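Local coordinates for protein PaxB (Photorhabdus luminescens, PDB 6EK4) that probably acts as one component of a two-component alpha-helical pore-forming toxin of the YaxAB type, at residues A168-N173 / K266-L271; V179-I184 / K256-I261; E186-I191 / E249-R254; D202-I207 / K243-I248. All coordinates share one frame; numbering follows the deposited sequence.

Interactions 1, 2 and 3 join the same two elements, helix 149-193 and helix 247-321, at successive levels of a long antiparallel pair; interaction 4, partly buried, joins the loop after helix 196-199 to the residues leading into helix 247-321. Burial increases along the pair: interaction 1 is a surface contact without a hydrogen bond across it, interaction 2 is partly buried and adds a salt bridge, and interaction 3 is buried, with a glutamine-arginine bond beside a leucine. In interaction 4 backbone hydrogen bonds, two waters and tyrosine rings take over. Interactions 2 and 3 touch through Ile184, and Leu250 carries the apolar layer on from interaction 3 to Ile204 and Leu245 of interaction 4.

Interaction 1 of 4, residues A168-N173 / K266-L271; sequences AQQEKN and KDCDDL
Gln170 and Cys268 are the nearest CA pair between 168-173 and 266-271, 7.0 Å apart. The main contact is van der Waals: Cys268 SG lies against Gln170 CB at 3.4 Å, and Leu271 CD1 approaches Gln170 CG more distantly, at 4.3 Å. A small cysteine suits this buried place facing the other helix, while glutamine offers aliphatic carbons to the seam and an amide to its margin. With CG beside the backbone N (chi1 -68°) and the chain bent at the next bond, the Gln170 amide reaches Asp267, where NE2 lies 3.8 Å from CB. No hydrogen bond crosses here. The polar ends have partners on their own helices: Glu171 pairs with Lys174, and Asp267 OD1 accepts a bond from Gln263. The short axes run 160° apart at 10.1 Å, the geometry of a long antiparallel helix pair, consistent with the elongated helical body of an alpha-helical pore-forming toxin.

Interaction 2 of 4, residues V179-I184 / K256-I261; sequences VDRNKI and KLDERI
Arg181 and Leu257 face each other across an antiparallel helix pair, consistent with the elongated body of an alpha-helical toxin; they are the nearest CA pair between 179-184 and 256-261, at 6.4 Å, and the short axes run at 153°. The apolar part centres on Leu257, whose CD2 points into helix 149-193. It rests on the backbone of Arg181, 3.7 Å from its N, and touches Asp180 CB and Ile184 CD1 as well. Leucine suits this buried place because its branched end can cover backbone and side chains together, and Ile184 closes the layer from the other helix. Ile233 and Ile237 of helix 217-237 add to the same apolar patch, through Ile184 and Leu257 respectively.

The ionic part lies at the margin. Arg181 leaves its helix with CG anti to the backbone N (chi1 167°) and runs extended to NE, crossing the Asp258 side chain at about a right angle. An arginine suits a partly exposed border: its methylenes can pack while its charge stays at the edge of the pair, and here CD rests 4.0 Å from Ile261 CD1. Asp258 OD2 has a long, weak ion pair with Arg254 one turn earlier. Its other oxygen, OD1, forms the salt bridge with Arg181 NE at 3.0 Å, approaching the guanidinium obliquely, with the carboxylate plane turned 68° from it.

Interaction 3 of 4, residues E186-I191 / E249-R254; sequences ESQDVI and ELADAR
Gln188 and Leu250 slide past each other in opposite directions, so that the glutamine's aliphatic part lies against the leucine, CG 3.6 Å from Leu250 CD2. The same methyl meets Ile191 tip to tip, Ile191 CD1 to Leu250 CD2 at 3.8 Å, and touches Ser187 CB. Chi1 of -170° sets Leu250 CG anti to the backbone N, and chi2 then places the delta carbons; the branched apolar end suits a buried place where CD2 meets three side chains.

Gln188 carries its polar end across to Arg254, the two chains crossing at about a right angle. Arg254 NH1 donates to Gln188 OE1 at 3.2 Å, with an N-H...O angle of 152°. The oxygen lies at the guanidinium edge, in its plane, and the nitrogen in the carbonyl plane, although the two groups are turned 65° apart. Gln188 NE2 lies against Ala251, 3.7 Å from its CA; a small residue lets the amide come close to the helix. Glutamine thus serves both an apolar seam and its polar margin.

Around the pair, Ser187 OG bonds to Ala226 O of helix 217-237. That helix also brings Ile227 against Ile191 and Ala234 against Leu250, making a third helix beside the antiparallel two.

Interaction 4 of 4, residues D202-I207 / K243-I248; sequences DYIPNI and KGLKYI
Asp202 O is gripped by Tyr247 N, which donates to it at 3.2 Å nearly along the C=O axis, and by water 1, which donates to it too and accepts from Ile248 N. Lys246 CA makes a CA-H...O contact with the same oxygen. Lys246 is the N-cap of helix 247-321, so a loop carbonyl, directly and through water, serves NH groups of the first turn, which have no partner within the helix. A second backbone bond, Ile204 N to Leu245 O at 2.8 Å and close to straight, completes the single beta bridge pairing Tyr203 with Lys246. Water 2 joins Ile204 O to Leu245 N.

Side chains cover the bridge. Lys246 CG lies over a face of the Tyr203 ring, a CH-pi contact 4.1 Å from the centroid, and the chain, extended beyond CG, brings CE to Tyr203 OH; Gly244 O stands at that ring's edge. Ile204 CD1 meets Leu245 CD2 at 3.8 Å. A tyrosine suits position 247: its ring carbons CD1 and CE1 meet Ile204 CG1, Pro205 CD lies obliquely near the hydroxyl end, and OH bonds to Phe200 O.

The chemistry implies that the start of the helix is tied to the loop by backbone bonds and bridging waters, with Ile204 and Leu245 packed beside them on the buried side, Tyr203 exposed and Lys246 partly exposed.

Interaction 1 of 4, residues A168-N173 / K266-L271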
loop_
_atom_site.group_PDB
_atom_site.type_symbol
_atom_site.label_atom_id
_atom_site.label_comp_id
_atom_site.label_asym_id
_atom_site.label_seq_id
_atom_site.Cartn_x
_atom_site.Cartn_y
_atom_site.Cartn_z
ATOM N N ALA A 168 -19.526 19.804 -8.434
ATOM C CA ALA A 168 -20.942 19.640 -8.097
ATOM C C ALA A 168 -21.712 20.955 -8.215
ATOM O O ALA A 168 -22.839 20.977 -8.714
ATOM C CB ALA A 168 -21.088 19.071 -6.695
ATOM N N GLN A 169 -21.114 22.043 -7.801
ATOM C CA GLN A 169 -21.827 23.275 -7.936
ATOM C C GLN A 169 -21.873 23.653 -9.391
ATOM O O GLN A 169 -22.903 24.018 -9.905
ATOM C CB GLN A 169 -21.164 24.364 -7.138
ATOM C CG GLN A 169 -22.150 25.331 -6.546
ATOM C CD GLN A 169 -21.513 26.658 -6.315
ATOM O OE1 GLN A 169 -20.307 26.743 -6.104
ATOM N NE2 GLN A 169 -22.307 27.710 -6.372
ATOM N N GLN A 170 -20.748 23.550 -10.065
ATOM C CA GLN A 170 -20.709 23.917 -11.483
ATOM C C GLN A 170 -21.734 23.127 -12.297
ATOM O O GLN A 170 -22.431 23.696 -13.137
ATOM C CB GLN A 170 -19.307 23.695 -12.064
ATOM C CG GLN A 170 -18.240 24.643 -11.530
ATOM C CD GLN A 170 -18.228 25.989 -12.232
ATOM O OE1 GLN A 170 -19.261 26.475 -12.696
ATOM N NE2 GLN A 170 -17.052 26.604 -12.306
ATOM N N GLU A 171 -21.818 21.821 -12.048
ATOM C CA GLU A 171 -22.792 20.955 -12.727
ATOM C C GLU A 171 -24.237 21.377 -12.448
ATOM O O GLU A 171 -25.109 21.216 -13.304
ATOM C CB GLU A 171 -22.603 19.491 -12.307
ATOM C CG GLU A 171 -21.390 18.803 -12.917
ATOM C CD GLU A 171 -21.673 18.192 -14.279
ATOM O OE1 GLU A 171 -22.175 18.910 -15.169
ATOM O OE2 GLU A 171 -21.383 16.990 -14.463
ATOM N N LYS A 172 -24.483 21.909 -11.253
ATOM C CA LYS A 172 -25.824 22.336 -10.857
ATOM C C LYS A 172 -26.188 23.679 -11.495
ATOM O O LYS A 172 -27.317 23.866 -11.956
ATOM C CB LYS A 172 -25.931 22.416 -9.331
ATOM C CG LYS A 172 -27.344 22.225 -8.797
ATOM C CD LYS A 172 -27.334 21.763 -7.346
ATOM C CE LYS A 172 -28.663 21.142 -6.943
ATOM N NZ LYS A 172 -28.553 20.407 -5.652
ATOM N N ASN A 173 -25.231 24.605 -11.517
ATOM C CA ASN A 173 -25.407 25.891 -12.199
ATOM C C ASN A 173 -25.556 25.730 -13.710
ATOM O O ASN A 173 -26.260 26.511 -14.353
ATOM C CB ASN A 173 -24.237 26.834 -11.900
ATOM C CG ASN A 173 -24.203 27.291 -10.452
ATOM O OD1 ASN A 173 -25.069 26.936 -9.651
ATOM N ND2 ASN A 173 -23.196 28.087 -10.111
ATOM N N LYS A 266 -15.857 24.098 -19.908
ATOM C CA LYS A 266 -14.401 24.251 -19.917
ATOM C C LYS A 266 -13.829 24.222 -18.500
ATOM O O LYS A 266 -12.807 23.579 -18.256
ATOM C CB LYS A 266 -13.987 25.546 -20.629
ATOM C CG LYS A 266 -14.147 25.495 -22.141
ATOM C CD LYS A 266 -13.469 26.667 -22.837
ATOM C CE LYS A 266 -14.222 27.969 -22.616
ATOM N NZ LYS A 266 -13.661 29.078 -23.437
ATOM N N ASP A 267 -14.492 24.912 -17.573
ATOM C CA ASP A 267 -14.055 24.949 -16.172
ATOM C C ASP A 267 -14.177 23.584 -15.491
ATOM O O ASP A 267 -13.333 23.223 -14.669
ATOM C CB ASP A 267 -14.843 26.002 -15.380
ATOM C CG ASP A 267 -14.519 27.429 -15.808
ATOM O OD1 ASP A 267 -13.495 27.643 -16.490
ATOM O OD2 ASP A 267 -15.295 28.343 -15.455
ATOM N N CYS A 268 -15.223 22.832 -15.834
ATOM C CA CYS A 268 -15.406 21.475 -15.304
ATOM C C CYS A 268 -14.354 20.501 -15.835
ATOM O O CYS A 268 -13.927 19.600 -15.116
ATOM C CB CYS A 268 -16.811 20.946 -15.609
ATOM S SG CYS A 268 -18.089 21.567 -14.491
ATOM N N ASP A 269 -13.946 20.681 -17.091
ATOM C CA ASP A 269 -12.880 19.863 -17.679
ATOM C C ASP A 269 -11.540 20.106 -16.986
ATOM O O ASP A 269 -10.790 19.163 -16.741
ATOM C CB ASP A 269 -12.749 20.128 -19.184
ATOM C CG ASP A 269 -13.861 19.481 -19.993
ATOM O OD1 ASP A 269 -14.892 19.097 -19.401
ATOM O OD2 ASP A 269 -13.701 19.354 -21.226
ATOM N N ASP A 270 -11.248 21.367 -16.673
ATOM C CA ASP A 270 -10.028 21.717 -15.939
ATOM C C ASP A 270 -10.050 21.183 -14.504
ATOM O O ASP A 270 -9.013 20.773 -13.981
ATOM C CB ASP A 270 -9.810 23.235 -15.933
ATOM C CG ASP A 270 -9.392 23.776 -17.292
ATOM O OD1 ASP A 270 -8.493 23.179 -17.928
ATOM O OD2 ASP A 270 -9.954 24.808 -17.720
ATOM N N LEU A 271 -11.226 21.187 -13.875
ATOM C CA LEU A 271 -11.381 20.632 -12.527
ATOM C C LEU A 271 -11.253 19.106 -12.517
ATOM O O LEU A 271 -10.717 18.535 -11.567
ATOM C CB LEU A 271 -12.726 21.044 -11.914
ATOM C CG LEU A 271 -12.848 22.507 -11.472
ATOM C CD1 LEU A 271 -14.304 22.873 -11.224
ATOM C CD2 LEU A 271 -12.008 22.781 -10.234
#

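Interaction 2 of 4, residues V179-I184 / K256-I261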
loop_
_atom_site.group_PDB
_atom_site.type_symbol
_atom_site.label_atom_id
_atom_site.label_comp_id
_atom_site.label_asym_id
_atom_site.label_seq_id
_atom_site.Cartn_x
_atom_site.Cartn_y
_atom_site.Cartn_z
ATOM N N VAL A 179 -31.828 24.386 -18.855
ATOM C CA VAL A 179 -33.287 24.510 -18.974
ATOM C C VAL A 179 -33.683 25.935 -19.369
ATOM O O VAL A 179 -34.556 26.118 -20.212
ATOM C CB VAL A 179 -34.058 24.036 -17.710
ATOM C CG1 VAL A 179 -33.707 22.591 -17.386
ATOM C CG2 VAL A 179 -33.798 24.925 -16.500
ATOM N N ASP A 180 -33.018 26.934 -18.784
ATOM C CA ASP A 180 -33.249 28.341 -19.142
ATOM C C ASP A 180 -32.990 28.588 -20.629
ATOM O O ASP A 180 -33.696 29.369 -21.269
ATOM C CB ASP A 180 -32.362 29.270 -18.303
ATOM C CG ASP A 180 -32.776 29.319 -16.839
ATOM O OD1 ASP A 180 -33.598 28.481 -16.412
ATOM O OD2 ASP A 180 -32.268 30.199 -16.111
ATOM N N ARG A 181 -31.971 27.921 -21.165
ATOM C CA ARG A 181 -31.680 27.956 -22.596
ATOM C C ARG A 181 -32.773 27.238 -23.389
ATOM O O ARG A 181 -33.248 27.754 -24.400
ATOM C CB ARG A 181 -30.312 27.319 -22.875
ATOM C CG ARG A 181 -30.028 27.010 -24.338
ATOM C CD ARG A 181 -28.614 26.484 -24.517
ATOM N NE ARG A 181 -28.475 25.677 -25.730
ATOM C CZ ARG A 181 -28.863 24.406 -25.852
ATOM N NH1 ARG A 181 -29.432 23.763 -24.833
ATOM N NH2 ARG A 181 -28.683 23.770 -27.006
ATOM N N ASN A 182 -33.164 26.051 -22.928
ATOM C CA ASN A 182 -34.189 25.256 -23.610
ATOM C C ASN A 182 -35.577 25.901 -23.597
ATOM O O ASN A 182 -36.393 25.626 -24.476
ATOM C CB ASN A 182 -34.265 23.839 -23.021
ATOM C CG ASN A 182 -33.089 22.966 -23.431
ATOM O OD1 ASN A 182 -32.389 23.254 -24.403
ATOM N ND2 ASN A 182 -32.871 21.887 -22.689
ATOM N N LYS A 183 -35.840 26.752 -22.606
ATOM C CA LYS A 183 -37.097 27.504 -22.544
ATOM C C LYS A 183 -37.135 28.558 -23.652
ATOM O O LYS A 183 -38.167 28.762 -24.292
ATOM C CB LYS A 183 -37.260 28.180 -21.179
ATOM C CG LYS A 183 -37.260 27.230 -19.987
ATOM C CD LYS A 183 -38.646 26.901 -19.461
ATOM C CE LYS A 183 -38.540 26.135 -18.150
ATOM N NZ LYS A 183 -39.858 25.677 -17.628
ATOM N N ILE A 184 -36.001 29.222 -23.867
ATOM C CA ILE A 184 -35.860 30.213 -24.935
ATOM C C ILE A 184 -35.913 29.548 -26.315
ATOM O O ILE A 184 -36.473 30.109 -27.256
ATOM C CB ILE A 184 -34.552 31.025 -24.779
ATOM C CG1 ILE A 184 -34.629 31.896 -23.519
ATOM C CG2 ILE A 184 -34.291 31.894 -26.006
ATOM C CD1 ILE A 184 -33.341 32.613 -23.177
ATOM N N LYS A 256 -25.742 34.527 -24.790
ATOM C CA LYS A 256 -25.056 34.712 -23.507
ATOM C C LYS A 256 -25.080 33.442 -22.655
ATOM O O LYS A 256 -24.107 33.141 -21.962
ATOM C CB LYS A 256 -25.665 35.881 -22.725
ATOM C CG LYS A 256 -25.296 37.247 -23.279
ATOM C CD LYS A 256 -25.744 38.365 -22.350
ATOM C CE LYS A 256 -25.323 39.727 -22.878
ATOM N NZ LYS A 256 -25.849 40.836 -22.035
ATOM N N LEU A 257 -26.190 32.709 -22.706
ATOM C CA LEU A 257 -26.310 31.431 -21.992
ATOM C C LEU A 257 -25.394 30.363 -22.588
ATOM O O LEU A 257 -24.715 29.649 -21.850
ATOM C CB LEU A 257 -27.765 30.939 -21.977
ATOM C CG LEU A 257 -28.603 31.261 -20.732
ATOM C CD1 LEU A 257 -28.320 32.648 -20.170
ATOM C CD2 LEU A 257 -30.083 31.104 -21.052
ATOM N N ASP A 258 -25.375 30.260 -23.916
ATOM C CA ASP A 258 -24.464 29.340 -24.607
ATOM C C ASP A 258 -23.001 29.634 -24.271
ATOM O O ASP A 258 -22.197 28.712 -24.128
ATOM C CB ASP A 258 -24.670 29.403 -26.129
ATOM C CG ASP A 258 -25.877 28.605 -26.596
ATOM O OD1 ASP A 258 -26.045 27.452 -26.146
ATOM O OD2 ASP A 258 -26.646 29.121 -27.432
ATOM N N GLU A 259 -22.667 30.918 -24.145
ATOM C CA GLU A 259 -21.317 31.342 -23.772
ATOM C C GLU A 259 -20.980 30.961 -22.330
ATOM O O GLU A 259 -19.840 30.596 -22.034
ATOM C CB GLU A 259 -21.160 32.856 -23.961
ATOM C CG GLU A 259 -19.773 33.393 -23.627
ATOM C CD GLU A 259 -19.629 34.882 -23.890
ATOM O OE1 GLU A 259 -18.760 35.512 -23.250
ATOM O OE2 GLU A 259 -20.377 35.429 -24.731
ATOM N N ARG A 260 -21.968 31.050 -21.441
ATOM C CA ARG A 260 -21.759 30.748 -20.024
ATOM C C ARG A 260 -21.738 29.238 -19.780
ATOM O O ARG A 260 -20.954 28.753 -18.965
ATOM C CB ARG A 260 -22.829 31.420 -19.155
ATOM C CG ARG A 260 -22.287 31.991 -17.851
ATOM C CD ARG A 260 -23.366 32.661 -17.009
ATOM N NE ARG A 260 -24.081 33.719 -17.726
ATOM C CZ ARG A 260 -25.066 34.451 -17.207
ATOM N NH1 ARG A 260 -25.466 34.264 -15.952
ATOM N NH2 ARG A 260 -25.656 35.386 -17.948
ATOM N N ILE A 261 -22.596 28.502 -20.487
ATOM C CA ILE A 261 -22.618 27.036 -20.404
ATOM C C ILE A 261 -21.317 26.446 -20.950
ATOM O O ILE A 261 -20.748 25.531 -20.353
ATOM C CB ILE A 261 -23.830 26.435 -21.156
ATOM C CG1 ILE A 261 -25.125 26.764 -20.408
ATOM C CG2 ILE A 261 -23.694 24.922 -21.298
ATOM C CD1 ILE A 261 -26.387 26.454 -21.184
#

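Interaction 3 of 4, residues E186-I191 / E249-R254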
loop_
_atom_site.group_PDB
_atom_site.type_symbol
_atom_site.label_atom_id
_atom_site.label_comp_id
_atom_site.label_asym_id
_atom_site.label_seq_id
_atom_site.Cartn_x
_atom_site.Cartn_y
_atom_site.Cartn_z
ATOM N N GLU A 186 -37.604 26.831 -27.062
ATOM C CA GLU A 186 -39.017 26.508 -27.283
ATOM C C GLU A 186 -39.821 27.739 -27.705
ATOM O O GLU A 186 -40.743 27.627 -28.510
ATOM C CB GLU A 186 -39.639 25.882 -26.029
ATOM C CG GLU A 186 -39.117 24.491 -25.690
ATOM C CD GLU A 186 -39.811 23.380 -26.463
ATOM O OE1 GLU A 186 -40.021 22.295 -25.879
ATOM O OE2 GLU A 186 -40.146 23.583 -27.649
ATOM N N SER A 187 -39.469 28.902 -27.158
ATOM C CA SER A 187 -40.099 30.166 -27.549
ATOM C C SER A 187 -39.826 30.492 -29.011
ATOM O O SER A 187 -40.732 30.883 -29.743
ATOM C CB SER A 187 -39.604 31.319 -26.673
ATOM O OG SER A 187 -40.155 31.235 -25.376
ATOM N N GLN A 188 -38.573 30.337 -29.426
ATOM C CA GLN A 188 -38.189 30.567 -30.815
ATOM C C GLN A 188 -38.911 29.611 -31.764
ATOM O O GLN A 188 -39.349 30.018 -32.839
ATOM C CB GLN A 188 -36.672 30.433 -30.979
ATOM C CG GLN A 188 -35.891 31.587 -30.370
ATOM C CD GLN A 188 -34.387 31.403 -30.466
ATOM O OE1 GLN A 188 -33.867 30.301 -30.274
ATOM N NE2 GLN A 188 -33.676 32.490 -30.754
ATOM N N ASP A 189 -39.044 28.350 -31.358
ATOM C CA ASP A 189 -39.708 27.338 -32.185
ATOM C C ASP A 189 -41.166 27.697 -32.478
ATOM O O ASP A 189 -41.603 27.598 -33.623
ATOM C CB ASP A 189 -39.625 25.948 -31.535
ATOM C CG ASP A 189 -38.222 25.348 -31.599
ATOM O OD1 ASP A 189 -37.326 25.956 -32.226
ATOM O OD2 ASP A 189 -38.016 24.258 -31.020
ATOM N N VAL A 190 -41.910 28.118 -31.456
ATOM C CA VAL A 190 -43.311 28.527 -31.649
ATOM C C VAL A 190 -43.424 29.844 -32.432
ATOM O O VAL A 190 -44.400 30.054 -33.154
ATOM C CB VAL A 190 -44.103 28.618 -30.319
ATOM C CG1 VAL A 190 -44.166 27.254 -29.646
ATOM C CG2 VAL A 190 -43.516 29.655 -29.369
ATOM N N ILE A 191 -42.429 30.717 -32.286
ATOM C CA ILE A 191 -42.347 31.945 -33.082
ATOM C C ILE A 191 -42.066 31.601 -34.546
ATOM O O ILE A 191 -42.717 32.126 -35.449
ATOM C CB ILE A 191 -41.254 32.900 -32.542
ATOM C CG1 ILE A 191 -41.701 33.501 -31.205
ATOM C CG2 ILE A 191 -40.955 34.019 -33.535
ATOM C CD1 ILE A 191 -40.578 34.104 -30.389
ATOM N N GLU A 249 -33.261 40.193 -29.637
ATOM C CA GLU A 249 -32.865 40.206 -28.227
ATOM C C GLU A 249 -33.060 38.828 -27.582
ATOM O O GLU A 249 -32.314 38.452 -26.678
ATOM C CB GLU A 249 -33.638 41.285 -27.460
ATOM C CG GLU A 249 -33.252 42.703 -27.862
ATOM C CD GLU A 249 -34.135 43.773 -27.241
ATOM O OE1 GLU A 249 -34.828 43.485 -26.242
ATOM O OE2 GLU A 249 -34.132 44.913 -27.754
ATOM N N LEU A 250 -34.056 38.083 -28.055
ATOM C CA LEU A 250 -34.277 36.706 -27.607
ATOM C C LEU A 250 -33.096 35.815 -28.003
ATOM O O LEU A 250 -32.621 35.010 -27.201
ATOM C CB LEU A 250 -35.580 36.153 -28.196
ATOM C CG LEU A 250 -36.096 34.820 -27.649
ATOM C CD1 LEU A 250 -36.515 34.953 -26.194
ATOM C CD2 LEU A 250 -37.257 34.316 -28.492
ATOM N N ALA A 251 -32.631 35.969 -29.242
ATOM C CA ALA A 251 -31.459 35.240 -29.738
ATOM C C ALA A 251 -30.178 35.712 -29.050
ATOM O O ALA A 251 -29.277 34.914 -28.784
ATOM C CB ALA A 251 -31.335 35.404 -31.245
ATOM N N ASP A 252 -30.102 37.012 -28.775
ATOM C CA ASP A 252 -28.983 37.596 -28.034
ATOM C C ASP A 252 -28.923 37.054 -26.602
ATOM O O ASP A 252 -27.838 36.828 -26.066
ATOM C CB ASP A 252 -29.107 39.126 -28.020
ATOM C CG ASP A 252 -27.940 39.810 -27.320
ATOM O OD1 ASP A 252 -26.793 39.329 -27.442
ATOM O OD2 ASP A 252 -28.175 40.842 -26.654
ATOM N N ALA A 253 -30.090 36.852 -25.991
ATOM C CA ALA A 253 -30.178 36.293 -24.639
ATOM C C ALA A 253 -29.705 34.841 -24.588
ATOM O O ALA A 253 -29.064 34.425 -23.621
ATOM C CB ALA A 253 -31.604 36.397 -24.117
ATOM N N ARG A 254 -30.032 34.074 -25.626
ATOM C CA ARG A 254 -29.575 32.691 -25.746
ATOM C C ARG A 254 -28.059 32.625 -25.936
ATOM O O ARG A 254 -27.399 31.746 -25.382
ATOM C CB ARG A 254 -30.282 31.989 -26.915
ATOM C CG ARG A 254 -29.772 30.583 -27.206
ATOM C CD ARG A 254 -30.503 29.946 -28.376
ATOM N NE ARG A 254 -29.738 28.843 -28.958
ATOM C CZ ARG A 254 -30.125 28.125 -30.012
ATOM N NH1 ARG A 254 -31.281 28.377 -30.621
ATOM N NH2 ARG A 254 -29.350 27.147 -30.463
#

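Interaction 4 of 4, residues D202-I207 / K243-I248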
loop_
_atom_site.group_PDB
_atom_site.type_symbol
_atom_site.label_atom_id
_atom_site.label_comp_id
_atom_site.label_asym_id
_atom_site.label_seq_id
_atom_site.Cartn_x
_atom_site.Cartn_y
_atom_site.Cartn_z
ATOM N N ASP A 202 -40.860 43.400 -35.156
ATOM C CA ASP A 202 -39.801 43.684 -34.177
ATOM C C ASP A 202 -39.999 43.037 -32.804
ATOM O O ASP A 202 -39.195 42.202 -32.392
ATOM C CB ASP A 202 -39.603 45.198 -34.015
ATOM C CG ASP A 202 -39.233 45.881 -35.320
ATOM O OD1 ASP A 202 -38.246 45.455 -35.958
ATOM O OD2 ASP A 202 -39.923 46.849 -35.705
ATOM N N TYR A 203 -41.055 43.435 -32.096
ATOM C CA TYR A 203 -41.304 42.952 -30.737
ATOM C C TYR A 203 -42.126 41.668 -30.705
ATOM O O TYR A 203 -43.008 41.458 -31.538
ATOM C CB TYR A 203 -41.991 44.037 -29.906
ATOM C CG TYR A 203 -41.090 45.216 -29.630
ATOM C CD1 TYR A 203 -41.102 46.336 -30.456
ATOM C CD2 TYR A 203 -40.207 45.202 -28.553
ATOM C CE1 TYR A 203 -40.270 47.417 -30.209
ATOM C CE2 TYR A 203 -39.371 46.276 -28.298
ATOM C CZ TYR A 203 -39.405 47.381 -29.128
ATOM O OH TYR A 203 -38.576 48.450 -28.879
ATOM N N ILE A 204 -41.815 40.815 -29.730
ATOM C CA ILE A 204 -42.528 39.558 -29.517
ATOM C C ILE A 204 -43.935 39.878 -29.013
ATOM O O ILE A 204 -44.099 40.774 -28.183
ATOM C CB ILE A 204 -41.778 38.666 -28.494
ATOM C CG1 ILE A 204 -40.454 38.173 -29.086
ATOM C CG2 ILE A 204 -42.617 37.467 -28.067
ATOM C CD1 ILE A 204 -39.443 37.734 -28.051
ATOM N N PRO A 205 -44.959 39.160 -29.517
ATOM C CA PRO A 205 -46.322 39.442 -29.065
ATOM C C PRO A 205 -46.536 39.162 -27.579
ATOM O O PRO A 205 -45.950 38.226 -27.032
ATOM C CB PRO A 205 -47.183 38.494 -29.914
ATOM C CG PRO A 205 -46.251 37.423 -30.365
ATOM C CD PRO A 205 -44.942 38.121 -30.562
ATOM N N ASN A 206 -47.371 39.980 -26.943
ATOM C CA ASN A 206 -47.748 39.773 -25.546
ATOM C C ASN A 206 -48.626 38.536 -25.393
ATOM O O ASN A 206 -49.090 37.959 -26.378
ATOM C CB ASN A 206 -48.476 41.004 -24.983
ATOM C CG ASN A 206 -47.523 42.069 -24.465
ATOM O OD1 ASN A 206 -47.796 42.716 -23.454
ATOM N ND2 ASN A 206 -46.399 42.254 -25.152
ATOM N N ILE A 207 -48.850 38.140 -24.145
ATOM C CA ILE A 207 -49.650 36.958 -23.842
ATOM C C ILE A 207 -51.125 37.168 -24.219
ATOM O O ILE A 207 -51.811 36.218 -24.596
ATOM C CB ILE A 207 -49.495 36.549 -22.352
ATOM C CG1 ILE A 207 -49.818 35.067 -22.163
ATOM C CG2 ILE A 207 -50.341 37.433 -21.438
ATOM C CD1 ILE A 207 -49.515 34.546 -20.774
ATOM N N LYS A 243 -39.223 47.383 -20.734
ATOM C CA LYS A 243 -39.677 47.360 -22.124
ATOM C C LYS A 243 -40.074 45.960 -22.582
ATOM O O LYS A 243 -39.869 44.978 -21.868
ATOM C CB LYS A 243 -38.571 47.887 -23.041
ATOM C CG LYS A 243 -38.038 49.260 -22.663
ATOM C CD LYS A 243 -36.771 49.586 -23.436
ATOM C CE LYS A 243 -36.170 50.907 -22.987
ATOM N NZ LYS A 243 -34.846 51.153 -23.622
ATOM N N GLY A 244 -40.640 45.887 -23.783
ATOM C CA GLY A 244 -40.930 44.613 -24.435
ATOM C C GLY A 244 -39.674 44.018 -25.047
ATOM O O GLY A 244 -38.658 44.704 -25.187
ATOM N N LEU A 245 -39.749 42.744 -25.421
ATOM C CA LEU A 245 -38.590 42.008 -25.924
ATOM C C LEU A 245 -38.642 41.859 -27.441
ATOM O O LEU A 245 -39.668 41.460 -27.995
ATOM C CB LEU A 245 -38.536 40.624 -25.273
ATOM C CG LEU A 245 -37.262 39.798 -25.473
ATOM C CD1 LEU A 245 -36.060 40.482 -24.840
ATOM C CD2 LEU A 245 -37.446 38.401 -24.901
ATOM N N LYS A 246 -37.534 42.183 -28.106
ATOM C CA LYS A 246 -37.408 41.977 -29.548
ATOM C C LYS A 246 -36.998 40.537 -29.841
ATOM O O LYS A 246 -36.524 39.829 -28.952
ATOM C CB LYS A 246 -36.375 42.933 -30.148
ATOM C CG LYS A 246 -36.705 44.407 -29.984
ATOM C CD LYS A 246 -35.926 45.250 -30.981
ATOM C CE LYS A 246 -36.033 46.736 -30.679
ATOM N NZ LYS A 246 -35.512 47.569 -31.800
ATOM N N TYR A 247 -37.172 40.112 -31.089
ATOM C CA TYR A 247 -36.795 38.756 -31.499
ATOM C C TYR A 247 -35.278 38.587 -31.494
ATOM O O TYR A 247 -34.766 37.570 -31.026
ATOM C CB TYR A 247 -37.356 38.420 -32.883
ATOM C CG TYR A 247 -38.864 38.521 -32.972
ATOM C CD1 TYR A 247 -39.683 37.596 -32.330
ATOM C CD2 TYR A 247 -39.469 39.539 -33.699
ATOM C CE1 TYR A 247 -41.063 37.687 -32.409
ATOM C CE2 TYR A 247 -40.846 39.639 -33.782
ATOM C CZ TYR A 247 -41.639 38.713 -33.136
ATOM O OH TYR A 247 -43.007 38.814 -33.223
ATOM N N ILE A 248 -34.566 39.586 -32.012
ATOM C CA ILE A 248 -33.098 39.583 -31.994
ATOM C C ILE A 248 -32.536 39.577 -30.569
ATOM O O ILE A 248 -31.462 39.024 -30.325
ATOM C CB ILE A 248 -32.494 40.770 -32.789
ATOM C CG1 ILE A 248 -32.892 42.128 -32.182
ATOM C CG2 ILE A 248 -32.903 40.695 -34.254
ATOM C CD1 ILE A 248 -31.830 42.752 -31.297
HETATM O O HOH W 1 -36.336 41.738 -33.516
HETATM O O HOH W 2 -42.004 41.380 -26.075
#